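Local coordinates for inositol monophosphatase family protein (Staphylococcus aureus subsp. aureus MSSA476, PDB 4I3Y) that probably catalyses the magnesium-dependent, lithium-inhibited hydrolysis of inositol monophosphates to inositol and inorganic phosphate, at residues P69-L74 and H89-D94; A75-N80 and M93-G98; I112-Y117 and D215-F220. One frame throughout, in Å; residues are numbered along the deposited sequence.

Contact 1: P69-L74 and H89-D94. With MG (magnesium ion), chain D.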
loop_
_atom_site.group_PDB
_atom_site.type_symbol
_atom_site.label_atom_id
_atom_site.label_comp_id
_atom_site.label_asym_id
_atom_site.label_seq_id
_atom_site.Cartn_x
_atom_site.Cartn_y
_atom_site.Cartn_z
ATOM N N PRO A 69 -3.318 25.724 27.014
ATOM C CA PRO A 69 -4.649 25.456 27.558
ATOM C C PRO A 69 -5.697 26.374 26.935
ATOM O O PRO A 69 -6.875 26.106 27.105
ATOM C CB PRO A 69 -4.475 25.729 29.064
ATOM C CG PRO A 69 -3.110 26.415 29.205
ATOM C CD PRO A 69 -2.637 26.765 27.815
ATOM N N GLU A 70 -5.252 27.419 26.212
ATOM C CA GLU A 70 -6.133 28.281 25.392
ATOM C C GLU A 70 -6.520 27.568 24.113
ATOM O O GLU A 70 -7.486 27.950 23.454
ATOM C CB GLU A 70 -5.429 29.582 24.931
ATOM C CG GLU A 70 -4.862 30.452 26.024
ATOM C CD GLU A 70 -5.873 30.666 27.128
ATOM O OE1 GLU A 70 -5.694 30.066 28.215
ATOM O OE2 GLU A 70 -6.860 31.404 26.893
ATOM N N HIS A 71 -5.710 26.600 23.708
ATOM C CA HIS A 71 -5.821 26.054 22.342
ATOM C C HIS A 71 -7.096 25.196 22.224
ATOM O O HIS A 71 -7.458 24.511 23.152
ATOM C CB HIS A 71 -4.532 25.306 21.943
ATOM C CG HIS A 71 -3.376 26.215 21.683
ATOM N ND1 HIS A 71 -2.426 25.972 20.708
ATOM C CD2 HIS A 71 -3.021 27.386 22.264
ATOM C CE1 HIS A 71 -1.557 26.964 20.682
ATOM N NE2 HIS A 71 -1.887 27.831 21.621
ATOM N N GLN A 72 -7.800 25.272 21.106
ATOM C CA GLN A 72 -8.985 24.407 20.968
ATOM C C GLN A 72 -8.745 23.134 20.051
ATOM O O GLN A 72 -7.877 23.167 19.193
ATOM C CB GLN A 72 -10.154 25.246 20.508
ATOM C CG GLN A 72 -10.972 25.767 21.691
ATOM C CD GLN A 72 -12.318 26.282 21.206
ATOM O OE1 GLN A 72 -12.358 27.232 20.410
ATOM N NE2 GLN A 72 -13.433 25.605 21.614
ATOM N N LEU A 73 -9.506 22.062 20.267
ATOM C CA LEU A 73 -9.354 20.798 19.527
ATOM C C LEU A 73 -10.596 20.419 18.686
ATOM O O LEU A 73 -11.717 20.203 19.232
ATOM C CB LEU A 73 -8.960 19.652 20.483
ATOM C CG LEU A 73 -8.826 18.247 19.884
ATOM C CD1 LEU A 73 -7.633 18.231 18.903
ATOM C CD2 LEU A 73 -8.599 17.253 20.970
ATOM N N LEU A 74 -10.417 20.383 17.372
ATOM C CA LEU A 74 -11.421 19.761 16.491
ATOM C C LEU A 74 -10.963 18.324 16.164
ATOM O O LEU A 74 -9.928 18.160 15.534
ATOM C CB LEU A 74 -11.583 20.606 15.226
ATOM C CG LEU A 74 -12.453 20.148 14.012
ATOM C CD1 LEU A 74 -13.711 19.540 14.492
ATOM C CD2 LEU A 74 -12.777 21.296 13.084
ATOM N N HIS A 89 -6.329 29.805 18.123
ATOM C CA HIS A 89 -5.411 28.643 18.192
ATOM C C HIS A 89 -6.203 27.356 18.055
ATOM O O HIS A 89 -6.895 26.947 18.970
ATOM C CB HIS A 89 -4.609 28.658 19.511
ATOM C CG HIS A 89 -3.786 29.896 19.683
ATOM N ND1 HIS A 89 -2.689 30.176 18.892
ATOM C CD2 HIS A 89 -3.923 30.949 20.526
ATOM C CE1 HIS A 89 -2.162 31.331 19.262
ATOM N NE2 HIS A 89 -2.888 31.816 20.255
ATOM N N LEU A 90 -6.091 26.706 16.902
ATOM C CA LEU A 90 -6.890 25.507 16.688
ATOM C C LEU A 90 -6.062 24.330 16.190
ATOM O O LEU A 90 -5.316 24.461 15.204
ATOM C CB LEU A 90 -7.917 25.785 15.619
ATOM C CG LEU A 90 -8.763 24.538 15.294
ATOM C CD1 LEU A 90 -9.619 23.983 16.406
ATOM C CD2 LEU A 90 -9.573 24.838 14.051
ATOM N N TRP A 91 -6.229 23.210 16.869
ATOM C CA TRP A 91 -5.665 21.922 16.470
ATOM C C TRP A 91 -6.748 21.036 15.828
ATOM O O TRP A 91 -7.809 20.839 16.410
ATOM C CB TRP A 91 -5.070 21.198 17.692
ATOM C CG TRP A 91 -3.821 21.934 18.160
ATOM C CD1 TRP A 91 -3.777 23.026 19.001
ATOM C CD2 TRP A 91 -2.460 21.705 17.731
ATOM N NE1 TRP A 91 -2.453 23.470 19.161
ATOM C CE2 TRP A 91 -1.631 22.673 18.405
ATOM C CE3 TRP A 91 -1.861 20.762 16.894
ATOM C CZ2 TRP A 91 -0.223 22.719 18.253
ATOM C CZ3 TRP A 91 -0.471 20.797 16.727
ATOM C CH2 TRP A 91 0.342 21.794 17.402
ATOM N N ILE A 92 -6.466 20.483 14.644
ATOM C CA ILE A 92 -7.391 19.479 14.122
ATOM C C ILE A 92 -6.705 18.116 14.210
ATOM O O ILE A 92 -5.510 17.981 13.864
ATOM C CB ILE A 92 -7.816 19.793 12.705
ATOM C CG1 ILE A 92 -8.477 21.176 12.669
ATOM C CG2 ILE A 92 -8.722 18.656 12.182
ATOM C CD1 ILE A 92 -9.124 21.522 11.326
ATOM N N MET A 93 -7.403 17.121 14.765
ATOM C CA MET A 93 -6.766 15.795 14.929
ATOM C C MET A 93 -7.571 14.624 14.405
ATOM O O MET A 93 -8.735 14.447 14.780
ATOM C CB MET A 93 -6.449 15.489 16.393
ATOM C CG MET A 93 -5.769 14.137 16.637
ATOM S SD MET A 93 -5.574 13.784 18.411
ATOM C CE MET A 93 -3.996 12.965 18.368
ATOM N N ASP A 94 -6.903 13.766 13.627
ATOM C CA ASP A 94 -7.437 12.424 13.355
ATOM C C ASP A 94 -6.585 11.421 14.165
ATOM O O ASP A 94 -5.411 11.198 13.803
ATOM C CB ASP A 94 -7.316 12.112 11.878
ATOM C CG ASP A 94 -8.169 10.942 11.484
ATOM O OD1 ASP A 94 -8.458 10.089 12.356
ATOM O OD2 ASP A 94 -8.596 10.962 10.330
HETATM MG MG MG D . -9.697 8.580 12.171
HETATM O O HOH W 1 -9.935 8.194 14.401
#

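Contact 2: A75-N80 and M93-G98. With MG (magnesium ion), chain D; MG (magnesium ion), chain F; PO4 (phosphate ion), chain C.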
loop_
_atom_site.group_PDB
_atom_site.type_symbol
_atom_site.label_atom_id
_atom_site.label_comp_id
_atom_site.label_asym_id
_atom_site.label_seq_id
_atom_site.Cartn_x
_atom_site.Cartn_y
_atom_site.Cartn_z
ATOM N N ALA A 75 -11.687 17.290 16.606
ATOM C CA ALA A 75 -11.180 15.919 16.450
ATOM C C ALA A 75 -12.270 14.901 16.176
ATOM O O ALA A 75 -13.448 15.036 16.658
ATOM C CB ALA A 75 -10.370 15.484 17.667
ATOM N N GLU A 76 -11.882 13.861 15.441
ATOM C CA GLU A 76 -12.826 12.851 15.040
ATOM C C GLU A 76 -13.714 12.204 16.135
ATOM O O GLU A 76 -14.949 12.101 15.990
ATOM C CB GLU A 76 -12.126 11.733 14.288
ATOM C CG GLU A 76 -13.173 10.774 13.714
ATOM C CD GLU A 76 -12.587 9.780 12.732
ATOM O OE1 GLU A 76 -13.382 8.970 12.170
ATOM O OE2 GLU A 76 -11.360 9.829 12.511
ATOM N N GLU A 77 -13.109 11.733 17.214
ATOM C CA GLU A 77 -13.868 10.901 18.125
ATOM C C GLU A 77 -14.537 11.674 19.305
ATOM O O GLU A 77 -14.610 11.178 20.388
ATOM C CB GLU A 77 -13.041 9.709 18.625
ATOM C CG GLU A 77 -12.190 8.997 17.564
ATOM C CD GLU A 77 -12.985 8.387 16.368
ATOM O OE1 GLU A 77 -14.253 8.271 16.455
ATOM O OE2 GLU A 77 -12.338 8.055 15.309
ATOM N N LYS A 78 -14.991 12.894 19.078
ATOM C CA LYS A 78 -15.728 13.631 20.106
ATOM C C LYS A 78 -16.622 14.553 19.357
ATOM O O LYS A 78 -16.442 14.708 18.166
ATOM C CB LYS A 78 -14.777 14.471 20.953
ATOM C CG LYS A 78 -14.035 15.599 20.215
ATOM C CD LYS A 78 -13.268 16.448 21.235
ATOM C CE LYS A 78 -12.612 17.640 20.650
ATOM N NZ LYS A 78 -13.575 18.694 20.256
ATOM N N SER A 79 -17.557 15.229 20.029
ATOM C CA SER A 79 -18.308 16.279 19.346
ATOM C C SER A 79 -17.470 17.548 19.242
ATOM O O SER A 79 -16.589 17.795 20.053
ATOM C CB SER A 79 -19.673 16.526 19.999
ATOM O OG SER A 79 -19.528 17.472 21.008
ATOM N N ASN A 80 -17.716 18.320 18.184
ATOM C CA ASN A 80 -17.033 19.553 17.943
ATOM C C ASN A 80 -17.965 20.726 17.787
ATOM O O ASN A 80 -17.627 21.660 17.061
ATOM C CB ASN A 80 -16.233 19.382 16.683
ATOM C CG ASN A 80 -15.257 18.213 16.819
ATOM O OD1 ASN A 80 -15.447 17.145 16.188
ATOM N ND2 ASN A 80 -14.257 18.379 17.688
ATOM N N MET A 93 -7.403 17.121 14.765
ATOM C CA MET A 93 -6.766 15.795 14.929
ATOM C C MET A 93 -7.571 14.624 14.405
ATOM O O MET A 93 -8.735 14.447 14.780
ATOM C CB MET A 93 -6.449 15.489 16.393
ATOM C CG MET A 93 -5.769 14.137 16.637
ATOM S SD MET A 93 -5.574 13.784 18.411
ATOM C CE MET A 93 -3.996 12.965 18.368
ATOM N N ASP A 94 -6.903 13.766 13.627
ATOM C CA ASP A 94 -7.437 12.424 13.355
ATOM C C ASP A 94 -6.585 11.421 14.165
ATOM O O ASP A 94 -5.411 11.198 13.803
ATOM C CB ASP A 94 -7.316 12.112 11.878
ATOM C CG ASP A 94 -8.169 10.942 11.484
ATOM O OD1 ASP A 94 -8.458 10.089 12.356
ATOM O OD2 ASP A 94 -8.596 10.962 10.330
ATOM N N PRO A 95 -7.137 10.861 15.274
ATOM C CA PRO A 95 -6.194 10.120 16.112
ATOM C C PRO A 95 -5.701 8.846 15.454
ATOM O O PRO A 95 -4.538 8.459 15.646
ATOM C CB PRO A 95 -6.982 9.858 17.376
ATOM C CG PRO A 95 -8.461 9.888 16.927
ATOM C CD PRO A 95 -8.492 10.968 15.884
ATOM N N ILE A 96 -6.575 8.159 14.704
ATOM C CA ILE A 96 -6.068 7.130 13.797
ATOM C C ILE A 96 -6.769 7.385 12.448
ATOM O O ILE A 96 -7.984 7.297 12.372
ATOM C CB ILE A 96 -6.385 5.696 14.263
ATOM C CG1 ILE A 96 -5.573 5.292 15.541
ATOM C CG2 ILE A 96 -6.192 4.703 13.084
ATOM C CD1 ILE A 96 -4.119 5.001 15.244
ATOM N N ASP A 97 -5.999 7.727 11.415
ATOM C CA ASP A 97 -6.575 7.878 10.105
ATOM C C ASP A 97 -6.285 6.538 9.403
ATOM O O ASP A 97 -5.173 6.100 9.419
ATOM C CB ASP A 97 -6.023 9.063 9.337
ATOM C CG ASP A 97 -6.575 9.096 7.890
ATOM O OD1 ASP A 97 -7.817 9.128 7.770
ATOM O OD2 ASP A 97 -5.778 9.098 6.922
ATOM N N GLY A 98 -7.298 5.898 8.815
ATOM C CA GLY A 98 -7.196 4.500 8.393
ATOM C C GLY A 98 -7.469 3.466 9.492
ATOM O O GLY A 98 -6.779 2.431 9.588
HETATM MG MG MG D . -9.697 8.580 12.171
HETATM MG MG MG F . -13.211 6.887 11.476
HETATM P P PO4 C . -10.787 7.169 10.160
HETATM O O1 PO4 C . -12.240 7.433 9.746
HETATM O O2 PO4 C . -10.167 5.988 9.371
HETATM O O3 PO4 C . -10.061 8.457 9.852
HETATM O O4 PO4 C . -10.819 6.729 11.660
HETATM O O HOH W 1 -9.935 8.194 14.401
HETATM O O HOH W 2 -13.356 6.406 13.501
HETATM O O HOH W 3 -15.311 7.405 11.018
HETATM O O HOH W 4 -13.394 4.806 10.961
#

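Contact 3: I112-Y117 and D215-F220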
loop_
_atom_site.group_PDB
_atom_site.type_symbol
_atom_site.label_atom_id
_atom_site.label_comp_id
_atom_site.label_asym_id
_atom_site.label_seq_id
_atom_site.Cartn_x
_atom_site.Cartn_y
_atom_site.Cartn_z
ATOM N N ILE A 112 -3.021 11.993 12.329
ATOM C CA ILE A 112 -2.994 13.297 11.687
ATOM C C ILE A 112 -3.167 14.484 12.682
ATOM O O ILE A 112 -4.165 14.567 13.464
ATOM C CB ILE A 112 -4.023 13.414 10.526
ATOM C CG1 ILE A 112 -3.783 12.251 9.546
ATOM C CG2 ILE A 112 -3.929 14.793 9.822
ATOM C CD1 ILE A 112 -4.737 12.174 8.351
ATOM N N LEU A 113 -2.238 15.430 12.603
ATOM C CA LEU A 113 -2.370 16.665 13.442
ATOM C C LEU A 113 -2.118 17.892 12.641
ATOM O O LEU A 113 -1.196 17.899 11.814
ATOM C CB LEU A 113 -1.335 16.679 14.581
ATOM C CG LEU A 113 -1.748 15.952 15.834
ATOM C CD1 LEU A 113 -0.528 15.728 16.748
ATOM C CD2 LEU A 113 -2.906 16.654 16.578
ATOM N N ALA A 114 -2.886 18.960 12.891
ATOM C CA ALA A 114 -2.664 20.206 12.184
ATOM C C ALA A 114 -3.081 21.377 13.100
ATOM O O ALA A 114 -4.156 21.334 13.748
ATOM C CB ALA A 114 -3.441 20.249 10.865
ATOM N N TYR A 115 -2.186 22.376 13.153
ATOM C CA TYR A 115 -2.369 23.580 13.937
ATOM C C TYR A 115 -2.588 24.804 13.011
ATOM O O TYR A 115 -1.785 25.115 12.099
ATOM C CB TYR A 115 -1.151 23.799 14.839
ATOM C CG TYR A 115 -1.055 25.168 15.484
ATOM C CD1 TYR A 115 -2.028 25.599 16.403
ATOM C CD2 TYR A 115 0.040 26.039 15.195
ATOM C CE1 TYR A 115 -1.928 26.864 17.035
ATOM C CE2 TYR A 115 0.160 27.314 15.807
ATOM C CZ TYR A 115 -0.810 27.722 16.734
ATOM O OH TYR A 115 -0.728 28.984 17.326
ATOM N N PHE A 116 -3.631 25.536 13.329
ATOM C CA PHE A 116 -4.056 26.666 12.539
ATOM C C PHE A 116 -4.066 27.865 13.480
ATOM O O PHE A 116 -4.647 27.803 14.576
ATOM C CB PHE A 116 -5.499 26.456 11.993
ATOM C CG PHE A 116 -5.591 25.363 10.979
ATOM C CD1 PHE A 116 -5.471 25.654 9.617
ATOM C CD2 PHE A 116 -5.726 24.047 11.386
ATOM C CE1 PHE A 116 -5.514 24.652 8.673
ATOM C CE2 PHE A 116 -5.775 23.030 10.434
ATOM C CZ PHE A 116 -5.664 23.325 9.089
ATOM N N TYR A 117 -3.418 28.922 13.034
ATOM C CA TYR A 117 -3.321 30.143 13.837
ATOM C C TYR A 117 -4.155 31.224 13.134
ATOM O O TYR A 117 -3.821 31.631 12.012
ATOM C CB TYR A 117 -1.858 30.593 14.006
ATOM C CG TYR A 117 -1.758 31.972 14.674
ATOM C CD1 TYR A 117 -2.161 32.143 15.994
ATOM C CD2 TYR A 117 -1.322 33.109 13.958
ATOM C CE1 TYR A 117 -2.103 33.379 16.606
ATOM C CE2 TYR A 117 -1.268 34.362 14.572
ATOM C CZ TYR A 117 -1.678 34.478 15.897
ATOM O OH TYR A 117 -1.643 35.685 16.569
ATOM N N ASP A 215 -9.495 14.223 8.311
ATOM C CA ASP A 215 -8.829 13.355 7.286
ATOM C C ASP A 215 -7.871 14.142 6.373
ATOM O O ASP A 215 -6.959 13.560 5.772
ATOM C CB ASP A 215 -9.859 12.647 6.374
ATOM C CG ASP A 215 -10.862 11.829 7.130
ATOM O OD1 ASP A 215 -10.505 10.983 7.999
ATOM O OD2 ASP A 215 -12.060 12.049 6.823
ATOM N N ILE A 216 -8.102 15.451 6.240
ATOM C CA ILE A 216 -7.314 16.311 5.341
ATOM C C ILE A 216 -6.539 17.463 5.995
ATOM O O ILE A 216 -5.903 18.255 5.298
ATOM C CB ILE A 216 -8.201 16.872 4.190
ATOM C CG1 ILE A 216 -9.397 17.738 4.709
ATOM C CG2 ILE A 216 -8.762 15.694 3.382
ATOM C CD1 ILE A 216 -10.003 18.593 3.592
ATOM N N ALA A 217 -6.602 17.562 7.326
ATOM C CA ALA A 217 -6.220 18.813 8.007
ATOM C C ALA A 217 -4.732 19.138 7.839
ATOM O O ALA A 217 -4.382 20.287 7.615
ATOM C CB ALA A 217 -6.597 18.738 9.494
ATOM N N ALA A 218 -3.861 18.135 7.909
ATOM C CA ALA A 218 -2.413 18.373 7.803
ATOM C C ALA A 218 -1.958 18.695 6.382
ATOM O O ALA A 218 -0.938 19.380 6.179
ATOM C CB ALA A 218 -1.674 17.125 8.278
ATOM N N GLN A 219 -2.691 18.150 5.410
ATOM C CA GLN A 219 -2.299 18.194 4.033
ATOM C C GLN A 219 -2.226 19.623 3.444
ATOM O O GLN A 219 -1.410 19.872 2.516
ATOM C CB GLN A 219 -3.235 17.319 3.186
ATOM C CG GLN A 219 -3.079 15.812 3.399
ATOM C CD GLN A 219 -3.988 15.256 4.470
ATOM O OE1 GLN A 219 -4.037 15.777 5.612
ATOM N NE2 GLN A 219 -4.646 14.126 4.168
ATOM N N PHE A 220 -3.059 20.554 3.953
ATOM C CA PHE A 220 -2.990 21.959 3.478
ATOM C C PHE A 220 -1.592 22.486 3.497
ATOM O O PHE A 220 -1.131 23.046 2.515
ATOM C CB PHE A 220 -3.840 22.916 4.330
ATOM C CG PHE A 220 -5.343 22.728 4.165
ATOM C CD1 PHE A 220 -6.025 23.351 3.127
ATOM C CD2 PHE A 220 -6.076 21.949 5.085
ATOM C CE1 PHE A 220 -7.407 23.169 3.004
ATOM C CE2 PHE A 220 -7.428 21.766 4.950
ATOM C CZ PHE A 220 -8.098 22.364 3.885
#

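Contact 1: P69-L74 and H89-D94
The imidazoles of His71 and His89 lie almost exactly parallel, planes at 1°, in an offset stack with centroids 4.3 Å apart. The offset brings CB of His89 over the centre of the His71 face, 3.4 Å from the ring centroid, as a CH-pi contact, while NE2 of His71 lies over the rim of the His89 ring, 3.4 Å from CG. At its edge the His71 ring meets the indole: Trp91 NE1 donates to His71 ND1 over 2.9 Å, nearly in the plane of both rings. This bond helps fix the rotation of the His71 imidazole, satisfies the indole N-H and implies that ND1, the acceptor, is probably without a proton. With CG beside its own backbone N (chi1 -70°), the Trp91 side chain swings NE1 toward His71. The polar end of His89 turns elsewhere, ND1 pairing with the hydroxyl of Tyr115, whose ring also stacks on Trp91. The backbones beneath are neighbouring parallel strands of the large mixed sheet, with strand 72-75 at its edge within the chain. Their hydrogen bonds alternate: Gln72 N to His89 O, Trp91 N to Gln72 O, Leu74 N to Trp91 O and Met93 N to Leu74 O. Leu73 CD1 meets Met93 CB at 3.9 Å on the face carrying Trp91, which helices 12-35 and 51-67 cover. On the other face Leu74 and Ile92 lie side by side, their CD2 and CD1 4.1 Å apart, and Leu90 CD1 rests against Leu74 CB. Asp94, at the end of 89-94, binds a magnesium ion through OD1 at 2.0 Å.

Contact 2: A75-N80 and M93-G98
Ala75 pairs with Met93 in the last parallel bridge between the strands, and Glu76 N, already within the type I turn from Ala75 to Lys78, donates to Met93 O over a long 3.3 Å. Beyond this bond the chains part, and side chains and metals join them. Glu76 CG is anti to the backbone N (chi1 -172°) and the chain beyond it is extended, carrying the carboxylate between two magnesium ions: OE2 binds one at 2.1 Å and OE1 the other at 2.2 Å. The first ion also takes Asp94 OD1 and the carbonyl oxygen of Ile96 at 2.1 Å, besides two phosphate oxygens and a water. The Glu76 and Asp94 carboxylates run side by side with planes 75° apart. The second ion has Glu76 as its protein ligand, with two phosphate oxygens and three waters completing six. Phosphate O4 bridges both ions, and Gly98 N, at the N-cap of helix 99-105, donates to phosphate O2. Glu77 stays in the second shell: OE2 accepts from a water on each ion, while OE1 forms a salt bridge with Lys42, which also donates to Glu76 OE1. Pro95, where the chain turns a corner, sets its CD against Glu76 CB and its CG against Glu77 CG, the latter 3.9 Å apart. The Asp-Pro-Ile-Asp-Gly run, 94-98, is the inositol monophosphatase signature; it gives Asp94 and Ile96 to the metal, and Glu76 joins from segment 75-80. So many gathered acidic oxygens would probably repel one another without the cations, and the phosphate probably occupies the place of substrate or product phosphate.

Contact 3: I112-Y117 and D215-F220
Ala114 CB is a small bump pressed into the bend of 215-220 at Ala217 and Ala218, reaching Ala217 CB at 3.8 Å and Ala217 O at 3.4 Å. Here the backbones come near, with the CA atoms of Ala114 and Ala218 4.8 Å apart, an approach that the small alanine side chains on both segments probably allow. Larger side chains border this close point. Toward the start of the strand, the branched Ile112 touches with two ends: CG2 lies 3.6 Å from Ala218 CB, and CD1 comes up beside the carbonyl oxygen of Asp215. Ala218 CB thus sits in the hollow between Ile112 CG2 and the carbonyl of Leu113, 3.7 Å from its oxygen. Toward the other end, Phe116, its CG beside the backbone N (chi1 -68°), brings CZ to Ala217 O at 3.6 Å, and Phe220 CD2 meets the edge of the same ring. Strand 110-117 belongs to the large mixed sheet, whereas 215-220 links helices 213-216 and 219-225, so the contact fastens the sheet to this helical connection of the layered alpha/beta fold. Gln219 NE2 donates to Asp215 O within the bend, on a lone pair in the carbonyl plane, and to Ser195 OG beyond it. No hydrogen bond crosses between the two segments: the join consists of van der Waals contacts, methyl on methyl and methyl or ring against carbonyl oxygen, and so rests on fit of shape.

How the contacts relate
Contacts 1 and 2, centres about 11 Å apart, share strand 89-97 with Met93 and Asp94, and contact 3 builds on the strand beside it. The strand pairing of contact 1 runs into the magnesium site of contact 2, and Lys78 NZ reaches back to Leu73 O at 2.6 Å. Segment 112-117 of contact 3 lies on that neighbouring strand, the centres of contacts 1 and 3 about 10 Å apart. Ile92 N probably donates to Ala114 O, and Ile92 CG2 packs 3.4 Å from Ala217 CB. Contacts 2 and 3 meet at the metal site, where the like-charged oxygens Asp94 OD2 and Asp215 OD1 are 3.0 Å apart; the Asp215 side chain's nearest atom is about 3 Å from the phosphate.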